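Local coordinates for blue (Type 1) copper domain protein (Nitrosopumilus maritimus, PDB 5FC9) that binds copper in an open type 1 site of its cupredoxin domain and probably serves in electron transfer, at residues 9-19 against 80-90. Numbering follows the deposited sequence.
Sequences GNYDVTGAGFY and YYCSFHPWRVG. With CU (copper (II) ion), chain E.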
# COMPACT_ATOMS: atom_id res chain seq x y z
N GLY A 9 7.44 -8.40 -11.34
CA GLY A 9 6.60 -7.95 -10.24
C GLY A 9 7.02 -6.64 -9.62
O GLY A 9 6.40 -6.18 -8.65
N ASN A 10 8.06 -6.02 -10.16
CA ASN A 10 8.48 -4.70 -9.69
C ASN A 10 7.39 -3.64 -9.89
O ASN A 10 7.33 -2.64 -9.17
CB ASN A 10 9.79 -4.31 -10.41
CG ASN A 10 10.33 -2.96 -9.96
OD1 ASN A 10 10.10 -1.95 -10.62
ND2 ASN A 10 11.03 -2.93 -8.82
N TYR A 11 6.50 -3.86 -10.86
CA TYR A 11 5.38 -2.93 -11.06
C TYR A 11 4.36 -2.94 -9.91
O TYR A 11 3.52 -2.05 -9.83
CB TYR A 11 4.65 -3.24 -12.37
CG TYR A 11 4.03 -4.61 -12.42
CD1 TYR A 11 4.73 -5.69 -12.95
CD2 TYR A 11 2.74 -4.84 -11.94
CE1 TYR A 11 4.17 -6.95 -12.99
CE2 TYR A 11 2.18 -6.10 -11.98
CZ TYR A 11 2.90 -7.15 -12.50
OH TYR A 11 2.35 -8.41 -12.56
N ASP A 12 4.43 -3.96 -9.07
CA ASP A 12 3.50 -4.15 -7.95
C ASP A 12 3.66 -2.99 -6.96
O ASP A 12 4.77 -2.50 -6.74
CB ASP A 12 3.78 -5.51 -7.29
CG ASP A 12 2.67 -6.00 -6.39
OD1 ASP A 12 1.75 -5.23 -6.04
OD2 ASP A 12 2.78 -7.18 -5.99
N VAL A 13 2.55 -2.53 -6.38
CA VAL A 13 2.59 -1.45 -5.39
C VAL A 13 2.68 -2.06 -4.00
O VAL A 13 1.70 -2.12 -3.26
CB VAL A 13 1.35 -0.52 -5.49
CG1 VAL A 13 1.52 0.69 -4.60
CG2 VAL A 13 1.12 -0.07 -6.94
N THR A 14 3.87 -2.56 -3.67
CA THR A 14 4.06 -3.24 -2.40
C THR A 14 5.55 -3.40 -2.15
O THR A 14 6.36 -2.91 -2.95
CB THR A 14 3.34 -4.61 -2.37
OG1 THR A 14 3.34 -5.13 -1.04
CG2 THR A 14 4.03 -5.61 -3.30
N GLY A 15 5.92 -4.08 -1.07
CA GLY A 15 7.34 -4.20 -0.75
C GLY A 15 8.08 -5.16 -1.65
O GLY A 15 9.01 -4.78 -2.36
N ALA A 16 7.69 -6.43 -1.62
CA ALA A 16 8.36 -7.43 -2.44
C ALA A 16 8.35 -7.02 -3.91
O ALA A 16 7.38 -6.42 -4.40
CB ALA A 16 7.72 -8.78 -2.26
N GLY A 17 9.43 -7.32 -4.61
CA GLY A 17 9.56 -6.94 -6.01
C GLY A 17 10.52 -5.78 -6.22
O GLY A 17 10.68 -5.30 -7.33
N PHE A 18 11.17 -5.34 -5.15
CA PHE A 18 12.10 -4.22 -5.25
C PHE A 18 13.37 -4.62 -6.00
O PHE A 18 13.63 -5.81 -6.22
CB PHE A 18 12.43 -3.63 -3.87
CG PHE A 18 12.70 -4.67 -2.80
CD1 PHE A 18 13.75 -5.56 -2.91
CD2 PHE A 18 11.93 -4.69 -1.64
CE1 PHE A 18 13.99 -6.50 -1.92
CE2 PHE A 18 12.18 -5.62 -0.64
CZ PHE A 18 13.21 -6.52 -0.79
N TYR A 19 14.14 -3.61 -6.40
CA TYR A 19 15.42 -3.81 -7.09
C TYR A 19 16.33 -4.74 -6.31
O TYR A 19 16.36 -4.69 -5.09
CB TYR A 19 16.13 -2.48 -7.30
CG TYR A 19 15.29 -1.42 -7.98
CD1 TYR A 19 14.57 -1.71 -9.13
CD2 TYR A 19 15.22 -0.14 -7.46
CE1 TYR A 19 13.79 -0.74 -9.75
CE2 TYR A 19 14.44 0.84 -8.06
CZ TYR A 19 13.72 0.53 -9.21
OH TYR A 19 12.93 1.47 -9.83
N TYR A 80 18.08 6.47 -6.81
CA TYR A 80 17.44 6.50 -8.11
C TYR A 80 16.06 5.90 -8.03
O TYR A 80 15.76 5.17 -7.08
CB TYR A 80 18.27 5.75 -9.16
CG TYR A 80 18.37 4.27 -8.88
CD1 TYR A 80 19.36 3.77 -8.07
CD2 TYR A 80 17.44 3.38 -9.42
CE1 TYR A 80 19.45 2.40 -7.79
CE2 TYR A 80 17.51 2.02 -9.15
CZ TYR A 80 18.51 1.54 -8.34
OH TYR A 80 18.60 0.19 -8.06
N TYR A 81 15.23 6.18 -9.01
CA TYR A 81 13.89 5.60 -9.01
C TYR A 81 13.50 5.27 -10.46
O TYR A 81 14.33 5.39 -11.37
CB TYR A 81 12.93 6.56 -8.28
CG TYR A 81 12.23 7.65 -9.07
CD1 TYR A 81 11.00 8.14 -8.66
CD2 TYR A 81 12.75 8.14 -10.27
CE1 TYR A 81 10.32 9.12 -9.39
CE2 TYR A 81 12.08 9.11 -11.00
CZ TYR A 81 10.88 9.59 -10.55
OH TYR A 81 10.21 10.57 -11.27
N CYS A 82 12.26 4.87 -10.65
CA CYS A 82 11.66 4.70 -11.97
C CYS A 82 10.53 5.70 -12.09
O CYS A 82 9.67 5.76 -11.20
CB CYS A 82 11.12 3.27 -12.14
SG CYS A 82 10.12 3.02 -13.63
N SER A 83 10.49 6.48 -13.16
CA SER A 83 9.45 7.50 -13.23
C SER A 83 8.05 6.90 -13.42
O SER A 83 7.04 7.56 -13.11
CB SER A 83 9.77 8.53 -14.32
OG SER A 83 9.65 7.98 -15.62
N PHE A 84 7.97 5.66 -13.89
CA PHE A 84 6.69 4.99 -14.04
C PHE A 84 6.20 4.42 -12.71
O PHE A 84 4.99 4.30 -12.47
CB PHE A 84 6.77 3.85 -15.05
CG PHE A 84 7.34 4.25 -16.38
CD1 PHE A 84 7.08 5.49 -16.92
CD2 PHE A 84 8.12 3.35 -17.08
CE1 PHE A 84 7.62 5.84 -18.16
CE2 PHE A 84 8.65 3.69 -18.31
CZ PHE A 84 8.40 4.94 -18.85
N HIS A 85 7.15 4.04 -11.87
CA HIS A 85 6.83 3.47 -10.56
C HIS A 85 7.68 4.14 -9.51
O HIS A 85 8.63 3.56 -9.02
CB HIS A 85 7.04 1.95 -10.55
CG HIS A 85 6.48 1.27 -11.76
ND1 HIS A 85 7.26 0.91 -12.84
CD2 HIS A 85 5.21 0.90 -12.07
CE1 HIS A 85 6.50 0.35 -13.76
NE2 HIS A 85 5.25 0.34 -13.32
N PRO A 86 7.34 5.39 -9.16
CA PRO A 86 8.24 6.20 -8.33
C PRO A 86 8.42 5.70 -6.91
O PRO A 86 9.36 6.11 -6.24
CB PRO A 86 7.57 7.58 -8.35
CG PRO A 86 6.17 7.34 -8.73
CD PRO A 86 6.18 6.15 -9.63
N TRP A 87 7.54 4.80 -6.45
CA TRP A 87 7.72 4.17 -5.14
C TRP A 87 8.89 3.18 -5.14
O TRP A 87 9.37 2.77 -4.08
CB TRP A 87 6.43 3.46 -4.68
CG TRP A 87 5.97 2.38 -5.60
CD1 TRP A 87 6.26 1.04 -5.52
CD2 TRP A 87 5.15 2.55 -6.75
NE1 TRP A 87 5.65 0.37 -6.55
CE2 TRP A 87 4.97 1.27 -7.33
CE3 TRP A 87 4.53 3.65 -7.36
CZ2 TRP A 87 4.20 1.08 -8.48
CZ3 TRP A 87 3.77 3.46 -8.50
CH2 TRP A 87 3.62 2.18 -9.06
N ARG A 88 9.35 2.81 -6.32
CA ARG A 88 10.49 1.90 -6.43
C ARG A 88 11.78 2.69 -6.47
O ARG A 88 12.20 3.16 -7.54
CB ARG A 88 10.36 1.03 -7.69
CG ARG A 88 9.14 0.13 -7.67
CD ARG A 88 9.12 -0.75 -6.42
NE ARG A 88 8.25 -1.90 -6.58
CZ ARG A 88 8.17 -2.88 -5.69
NH1 ARG A 88 8.88 -2.80 -4.57
NH2 ARG A 88 7.39 -3.93 -5.91
N VAL A 89 12.38 2.85 -5.29
CA VAL A 89 13.58 3.66 -5.14
C VAL A 89 14.73 2.81 -4.61
O VAL A 89 14.56 2.04 -3.65
CB VAL A 89 13.33 4.86 -4.20
CG1 VAL A 89 12.27 5.77 -4.80
CG2 VAL A 89 12.90 4.41 -2.81
N GLY A 90 15.89 2.91 -5.26
CA GLY A 90 17.05 2.14 -4.84
C GLY A 90 18.27 3.02 -4.65
O GLY A 90 18.21 4.24 -4.83
CU CU E . 9.29 1.03 -13.10
O HOH W 1 10.39 0.50 -11.22
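The irregular loop 9-19, which opens with a type I turn from Gly9 to Asp12, packs against the copper-binding loop between strands 76-81 and 89-94 and folds round the end of Arg88, bringing the CA atoms of Phe18 and Arg88 to 6.4 Å. The Arg88 chain bends at chi2 (-56°) and delivers a flat guanidinium among backbone carbonyls: NE donates to Asn10 O at 2.8 Å, on a lone pair, while NH1 and NH2 take Gly15 O and Ala16 O at the guanidinium edge, the first nearly straight at 169°. The peptide carbon of Gly17 lies over one face of the group and Thr14 O over the other. An alanine here would remove all three bonds and is likely to leave those carbonyls without their donors and the 9-19 loop less firmly shaped. Asn10, its amide plane only 19° from the guanidinium, runs alongside in the opposite direction and ties ND2 to Gly17 O.

Residues 82-88 form the ligand loop of a cupredoxin: Cys82 SG and His85 ND1 bind the copper at 2.2 and 2.1 Å together with His42, and a water occupies a further position, in keeping with an open type 1 site. That water donates to Asn10 OD1 and to Tyr19 OH, so both side chains belong to the copper's second shell. Tyr19 OH in turn donates to Arg88 O at 2.9 Å, from above the carbonyl plane, and its ring lies slid well off that of Tyr80. Nearer the start of the loop, Trp87 NE1 bonds Asp12 O at 3.0 Å, and Val13 CG2 rests over one indole face, 3.6 Å from CZ2. Tyr11 CA sits over a face of the His85 imidazole, and Asp12 OD1 hydrogen-bonds His85 NE2 of a neighbouring subunit.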